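Local coordinates for uncharacterized protein (Bacillus cereus, PDB 5F2H) that is of unknown function but, as a member of the alpha/beta hydrolase superfamily carrying an extra helical N-terminal domain, probably acts as a hydrolase, at residues E70-K75 against Q104-R109; G76-N81 against E108-A113. All blocks are in the same frame, centred on the assembly; numbering follows the deposited sequence.

Contact 1 of 2, residues E70-K75 against Q104-R109; sequences EAIIEK and QLCKER
With CG anti to the carbonyl carbon (chi1 -65°) and an extended chain from CG to NE, Arg109 stretches from helix 97-115 to the last turns of helix 61-74. Ile72 has CG1 beside its backbone N and CG2 anti to that N, so both branches meet the other helix. Leu105, with CG anti to its N, brings CD2 in beside them.

Arg109 illustrates how a cationic group can hold two crossing helices together at a main-chain oxygen. Its NH1 donates to Ile72 O at 2.7 Å in a nearly straight bond (166°), arriving in the carbonyl plane on a lone pair. The oxygen lies at the edge of the guanidinium, in its plane, and NH2 adds a weak second bond to Ile72 O at 3.2 Å. Leu105 CG, one turn earlier on the same helix, sits over the centre of one guanidinium face and backs the group. Beside this polar grip the packing is apolar: Ile72 CD1 meets Cys106 SG at 3.6 Å, while Ile72 CG2 slides past Leu105 CD2 at 3.9 Å. Ile73 crosses Leu105 at about a right angle, CD1 touching Leu105 CD2 at 3.8 Å, and Met102 prolongs the patch along helix 97-115.

The local axes cross at 67° and approach to 10.9 Å, a helix-on-helix junction within the N-terminal domain, whose family belongs to the TPR clan. NH1 also bonds Phe77 O, so the guanidinium bridges two carbonyls. Ile72 O lies in the last turns of helix 61-74, where peptide dipoles turn their negative ends outward, so the Arg109 charge is probably stabilised, and the apolar backing should hold its orientation.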
loop_
_atom_site.group_PDB
_atom_site.type_symbol
_atom_site.label_atom_id
_atom_site.label_comp_id
_atom_site.label_asym_id
_atom_site.label_seq_id
_atom_site.Cartn_x
_atom_site.Cartn_y
_atom_site.Cartn_z
ATOM N N GLU B 70 -24.165 34.695 -26.893
ATOM C CA GLU B 70 -24.498 33.610 -25.998
ATOM C C GLU B 70 -23.440 33.476 -24.908
ATOM O O GLU B 70 -23.715 33.686 -23.723
ATOM C CB GLU B 70 -24.656 32.317 -26.789
ATOM C CG GLU B 70 -25.023 31.119 -25.942
ATOM C CD GLU B 70 -25.231 29.870 -26.787
ATOM O OE1 GLU B 70 -25.841 29.999 -27.868
ATOM O OE2 GLU B 70 -24.839 28.754 -26.362
ATOM N N ALA B 71 -22.221 33.175 -25.334
ATOM C CA ALA B 71 -21.085 33.002 -24.439
ATOM C C ALA B 71 -20.958 34.065 -23.363
ATOM O O ALA B 71 -20.859 33.761 -22.174
ATOM C CB ALA B 71 -19.809 33.011 -25.263
ATOM N N ILE B 72 -20.951 35.316 -23.799
ATOM C CA ILE B 72 -20.786 36.432 -22.897
ATOM C C ILE B 72 -22.063 36.893 -22.221
ATOM O O ILE B 72 -22.070 37.154 -21.020
ATOM C CB ILE B 72 -20.170 37.600 -23.649
ATOM C CG1 ILE B 72 -18.859 37.137 -24.273
ATOM C CG2 ILE B 72 -19.934 38.771 -22.702
ATOM C CD1 ILE B 72 -18.209 38.155 -25.175
ATOM N N ILE B 73 -23.144 36.999 -22.976
ATOM C CA ILE B 73 -24.398 37.441 -22.400
ATOM C C ILE B 73 -25.069 36.335 -21.600
ATOM O O ILE B 73 -25.093 36.368 -20.369
ATOM C CB ILE B 73 -25.385 37.932 -23.483
ATOM C CG1 ILE B 73 -24.758 39.051 -24.317
ATOM C CG2 ILE B 73 -26.696 38.386 -22.856
ATOM C CD1 ILE B 73 -24.335 40.256 -23.502
ATOM N N GLU B 74 -25.543 35.325 -22.313
ATOM C CA GLU B 74 -26.265 34.218 -21.715
ATOM C C GLU B 74 -25.474 33.390 -20.708
ATOM O O GLU B 74 -25.963 33.120 -19.612
ATOM C CB GLU B 74 -26.848 33.327 -22.821
ATOM C CG GLU B 74 -27.769 34.065 -23.806
ATOM C CD GLU B 74 -29.019 34.677 -23.157
ATOM O OE1 GLU B 74 -29.365 34.311 -22.013
ATOM O OE2 GLU B 74 -29.679 35.516 -23.805
ATOM N N LYS B 75 -24.260 32.989 -21.053
ATOM C CA LYS B 75 -23.471 32.189 -20.120
ATOM C C LYS B 75 -22.557 32.966 -19.191
ATOM O O LYS B 75 -21.999 32.404 -18.264
ATOM C CB LYS B 75 -22.751 31.070 -20.853
ATOM C CG LYS B 75 -23.750 30.039 -21.344
ATOM C CD LYS B 75 -23.080 28.850 -22.001
ATOM C CE LYS B 75 -24.089 27.736 -22.250
ATOM N NZ LYS B 75 -25.240 28.164 -23.090
ATOM N N GLN B 104 -16.752 45.728 -23.611
ATOM C CA GLN B 104 -16.836 46.434 -22.359
ATOM C C GLN B 104 -17.301 45.517 -21.239
ATOM O O GLN B 104 -16.875 45.656 -20.097
ATOM C CB GLN B 104 -17.799 47.611 -22.441
ATOM C CG GLN B 104 -17.299 48.714 -21.549
ATOM C CD GLN B 104 -15.999 49.257 -22.126
ATOM O OE1 GLN B 104 -15.818 49.252 -23.354
ATOM N NE2 GLN B 104 -15.110 49.752 -21.275
ATOM N N LEU B 105 -18.212 44.611 -21.558
ATOM C CA LEU B 105 -18.724 43.713 -20.561
ATOM C C LEU B 105 -17.606 42.813 -20.088
ATOM O O LEU B 105 -17.448 42.616 -18.888
ATOM C CB LEU B 105 -19.938 42.959 -21.097
ATOM C CG LEU B 105 -20.674 42.010 -20.151
ATOM C CD1 LEU B 105 -21.003 42.654 -18.811
ATOM C CD2 LEU B 105 -21.931 41.503 -20.855
ATOM N N CYS B 106 -16.796 42.306 -21.014
ATOM C CA CYS B 106 -15.656 41.449 -20.645
ATOM C C CYS B 106 -14.585 42.196 -19.858
ATOM O O CYS B 106 -14.016 41.659 -18.913
ATOM C CB CYS B 106 -14.983 40.840 -21.868
ATOM S SG CYS B 106 -15.967 39.630 -22.772
ATOM N N LYS B 107 -14.300 43.429 -20.258
ATOM C CA LYS B 107 -13.287 44.222 -19.585
ATOM C C LYS B 107 -13.594 44.297 -18.107
ATOM O O LYS B 107 -12.725 44.122 -17.260
ATOM C CB LYS B 107 -13.188 45.621 -20.187
ATOM C CG LYS B 107 -12.133 46.433 -19.456
ATOM C CD LYS B 107 -11.916 47.840 -20.001
ATOM C CE LYS B 107 -11.354 47.848 -21.411
ATOM N NZ LYS B 107 -11.040 49.249 -21.829
ATOM N N GLU B 108 -14.846 44.584 -17.813
ATOM C CA GLU B 108 -15.331 44.673 -16.463
ATOM C C GLU B 108 -15.077 43.372 -15.720
ATOM O O GLU B 108 -14.413 43.357 -14.682
ATOM C CB GLU B 108 -16.824 44.954 -16.566
ATOM C CG GLU B 108 -17.673 44.728 -15.341
ATOM C CD GLU B 108 -19.126 44.964 -15.681
ATOM O OE1 GLU B 108 -19.976 44.103 -15.352
ATOM O OE2 GLU B 108 -19.389 45.955 -16.395
ATOM N N ARG B 109 -15.597 42.278 -16.267
ATOM C CA ARG B 109 -15.432 40.960 -15.658
ATOM C C ARG B 109 -13.966 40.596 -15.521
ATOM O O ARG B 109 -13.607 39.888 -14.598
ATOM C CB ARG B 109 -16.170 39.887 -16.462
ATOM C CG ARG B 109 -17.679 40.058 -16.484
ATOM C CD ARG B 109 -18.348 39.118 -17.470
ATOM N NE ARG B 109 -19.797 39.332 -17.527
ATOM C CZ ARG B 109 -20.618 38.771 -18.418
ATOM N NH1 ARG B 109 -20.143 37.988 -19.380
ATOM N NH2 ARG B 109 -21.919 39.031 -18.380
#

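Contact 2 of 2, residues G76-N81 against E108-A113; sequences GFWYGN and EREELA
The loop between helix 61-74 and helix 81-86 lies along helix 97-115 through Trp78, and the start of helix 81-86, with Gly80 as N-cap residue, meets Glu110. Trp78 CG occupies the crowded position between N and the carbonyl carbon, which lays the indole against the helix. Glu110 CA makes a CH-pi contact over the centre of the six-membered ring, 4.0 Å from its centroid. Glu110 CG touches Trp78 CZ3 at 3.6 Å, and Ala113 CB meets Trp78 CZ2 obliquely at 3.8 Å. Beyond CG the Glu110 chain runs straight across the ring, its carboxylate turned only 15° from the indole plane.

There the single N-H of Asn81 is shared weakly between both carboxylate oxygens, Asn81 N lying 2.9 Å from Glu110 OE2 and 3.4 Å from Glu110 OE1. A water donates to both Tyr79 O and Glu110 OE2, the latter at 2.8 Å. Arg109 NH1, whose stronger bond goes to Ile72 O, also donates to Phe77 O at 2.8 Å, 40° above the carbonyl plane. The second subunit also reaches this loop: Trp78 N hydrogen-bonds to its Ser171 OG.

A carboxylate beside the first turn of helix 81-86 would balance the positive end of the helix dipole, which should favour ionised Glu110.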
loop_
_atom_site.group_PDB
_atom_site.type_symbol
_atom_site.label_atom_id
_atom_site.label_comp_id
_atom_site.label_asym_id
_atom_site.label_seq_id
_atom_site.Cartn_x
_atom_site.Cartn_y
_atom_site.Cartn_z
ATOM N N GLY B 76 -22.454 34.273 -19.410
ATOM C CA GLY B 76 -21.629 35.140 -18.573
ATOM C C GLY B 76 -20.118 34.931 -18.539
ATOM O O GLY B 76 -19.498 35.228 -17.522
ATOM N N PHE B 77 -19.506 34.425 -19.613
ATOM C CA PHE B 77 -18.060 34.242 -19.603
ATOM C C PHE B 77 -17.387 35.530 -20.057
ATOM O O PHE B 77 -18.060 36.463 -20.500
ATOM C CB PHE B 77 -17.606 33.146 -20.558
ATOM C CG PHE B 77 -18.235 31.810 -20.318
ATOM C CD1 PHE B 77 -18.027 31.138 -19.124
ATOM C CD2 PHE B 77 -18.852 31.139 -21.359
ATOM C CE1 PHE B 77 -18.529 29.870 -18.929
ATOM C CE2 PHE B 77 -19.364 29.879 -21.172
ATOM C CZ PHE B 77 -19.206 29.240 -19.956
ATOM N N TRP B 78 -16.060 35.580 -19.965
ATOM C CA TRP B 78 -15.304 36.767 -20.409
ATOM C C TRP B 78 -13.964 36.333 -21.000
ATOM O O TRP B 78 -13.471 35.260 -20.675
ATOM C CB TRP B 78 -15.053 37.748 -19.250
ATOM C CG TRP B 78 -14.144 37.210 -18.222
ATOM C CD1 TRP B 78 -14.480 36.558 -17.080
ATOM C CD2 TRP B 78 -12.719 37.239 -18.263
ATOM N NE1 TRP B 78 -13.351 36.202 -16.385
ATOM C CE2 TRP B 78 -12.255 36.597 -17.105
ATOM C CE3 TRP B 78 -11.786 37.739 -19.178
ATOM C CZ2 TRP B 78 -10.899 36.429 -16.845
ATOM C CZ3 TRP B 78 -10.453 37.570 -18.919
ATOM C CH2 TRP B 78 -10.020 36.933 -17.755
ATOM N N TYR B 79 -13.376 37.191 -21.834
ATOM C CA TYR B 79 -12.083 36.927 -22.466
ATOM C C TYR B 79 -11.185 38.156 -22.368
ATOM O O TYR B 79 -11.661 39.263 -22.126
ATOM C CB TYR B 79 -12.281 36.541 -23.916
ATOM C CG TYR B 79 -13.222 35.365 -24.070
ATOM C CD1 TYR B 79 -12.759 34.071 -23.980
ATOM C CD2 TYR B 79 -14.573 35.556 -24.278
ATOM C CE1 TYR B 79 -13.617 32.995 -24.099
ATOM C CE2 TYR B 79 -15.428 34.489 -24.417
ATOM C CZ TYR B 79 -14.946 33.205 -24.329
ATOM O OH TYR B 79 -15.813 32.134 -24.471
ATOM N N GLY B 80 -9.877 37.953 -22.543
ATOM C CA GLY B 80 -8.875 39.038 -22.461
ATOM C C GLY B 80 -9.201 40.267 -23.281
ATOM O O GLY B 80 -9.646 40.175 -24.417
ATOM N N ASN B 81 -8.948 41.434 -22.710
ATOM C CA ASN B 81 -9.241 42.663 -23.403
ATOM C C ASN B 81 -8.360 42.791 -24.605
ATOM O O ASN B 81 -8.848 43.054 -25.703
ATOM C CB ASN B 81 -8.981 43.863 -22.509
ATOM C CG ASN B 81 -9.217 45.184 -23.223
ATOM O OD1 ASN B 81 -10.078 45.302 -24.089
ATOM N ND2 ASN B 81 -8.490 46.198 -22.813
ATOM N N GLU B 108 -14.846 44.584 -17.813
ATOM C CA GLU B 108 -15.331 44.673 -16.463
ATOM C C GLU B 108 -15.077 43.372 -15.720
ATOM O O GLU B 108 -14.413 43.357 -14.682
ATOM C CB GLU B 108 -16.824 44.954 -16.566
ATOM C CG GLU B 108 -17.673 44.728 -15.341
ATOM C CD GLU B 108 -19.126 44.964 -15.681
ATOM O OE1 GLU B 108 -19.976 44.103 -15.352
ATOM O OE2 GLU B 108 -19.389 45.955 -16.395
ATOM N N ARG B 109 -15.597 42.278 -16.267
ATOM C CA ARG B 109 -15.432 40.960 -15.658
ATOM C C ARG B 109 -13.966 40.596 -15.521
ATOM O O ARG B 109 -13.607 39.888 -14.598
ATOM C CB ARG B 109 -16.170 39.887 -16.462
ATOM C CG ARG B 109 -17.679 40.058 -16.484
ATOM C CD ARG B 109 -18.348 39.118 -17.470
ATOM N NE ARG B 109 -19.797 39.332 -17.527
ATOM C CZ ARG B 109 -20.618 38.771 -18.418
ATOM N NH1 ARG B 109 -20.143 37.988 -19.380
ATOM N NH2 ARG B 109 -21.919 39.031 -18.380
ATOM N N GLU B 110 -13.126 41.075 -16.435
ATOM C CA GLU B 110 -11.686 40.787 -16.396
ATOM C C GLU B 110 -10.986 41.545 -15.279
ATOM O O GLU B 110 -10.244 40.964 -14.491
ATOM C CB GLU B 110 -11.044 41.157 -17.728
ATOM C CG GLU B 110 -9.549 40.885 -17.862
ATOM C CD GLU B 110 -9.026 41.302 -19.232
ATOM O OE1 GLU B 110 -7.821 41.107 -19.557
ATOM O OE2 GLU B 110 -9.849 41.837 -20.008
ATOM N N GLU B 111 -11.214 42.852 -15.217
ATOM C CA GLU B 111 -10.592 43.672 -14.182
ATOM C C GLU B 111 -10.898 43.083 -12.817
ATOM O O GLU B 111 -10.009 42.936 -11.974
ATOM C CB GLU B 111 -11.064 45.111 -14.304
ATOM C CG GLU B 111 -10.606 45.743 -15.615
ATOM C CD GLU B 111 -11.116 47.152 -15.821
ATOM O OE1 GLU B 111 -11.903 47.652 -14.979
ATOM O OE2 GLU B 111 -10.737 47.754 -16.851
ATOM N N LEU B 112 -12.160 42.710 -12.630
ATOM C CA LEU B 112 -12.634 42.097 -11.396
ATOM C C LEU B 112 -11.972 40.758 -11.146
ATOM O O LEU B 112 -11.505 40.480 -10.048
ATOM C CB LEU B 112 -14.139 41.859 -11.488
ATOM C CG LEU B 112 -14.785 41.128 -10.308
ATOM C CD1 LEU B 112 -14.526 41.841 -8.980
ATOM C CD2 LEU B 112 -16.279 40.981 -10.568
ATOM N N ALA B 113 -11.968 39.915 -12.166
ATOM C CA ALA B 113 -11.381 38.595 -12.065
ATOM C C ALA B 113 -9.892 38.630 -11.775
ATOM O O ALA B 113 -9.388 37.747 -11.080
ATOM C CB ALA B 113 -11.651 37.808 -13.331
HETATM O O HOH W 1 -12.141 42.102 -21.603
#

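Overall arrangement
Following the chain from the N terminus, helix 61-74 brings in the first side of contact 1, and the loop immediately after it supplies the first side of contact 2. The chain then passes through helix 81-86 before helix 97-115 provides both second sides, in the same order. The two closures therefore cross rather than nest, and they share Arg109, which works in both. Their centres lie about 7 Å apart, with Ala71 O probably accepting from Phe77 N between them. Together they fasten the end of one helix, the following loop and the start of the next to helix 97-115, which precedes the extended connection to the domain with the six-stranded parallel sheet.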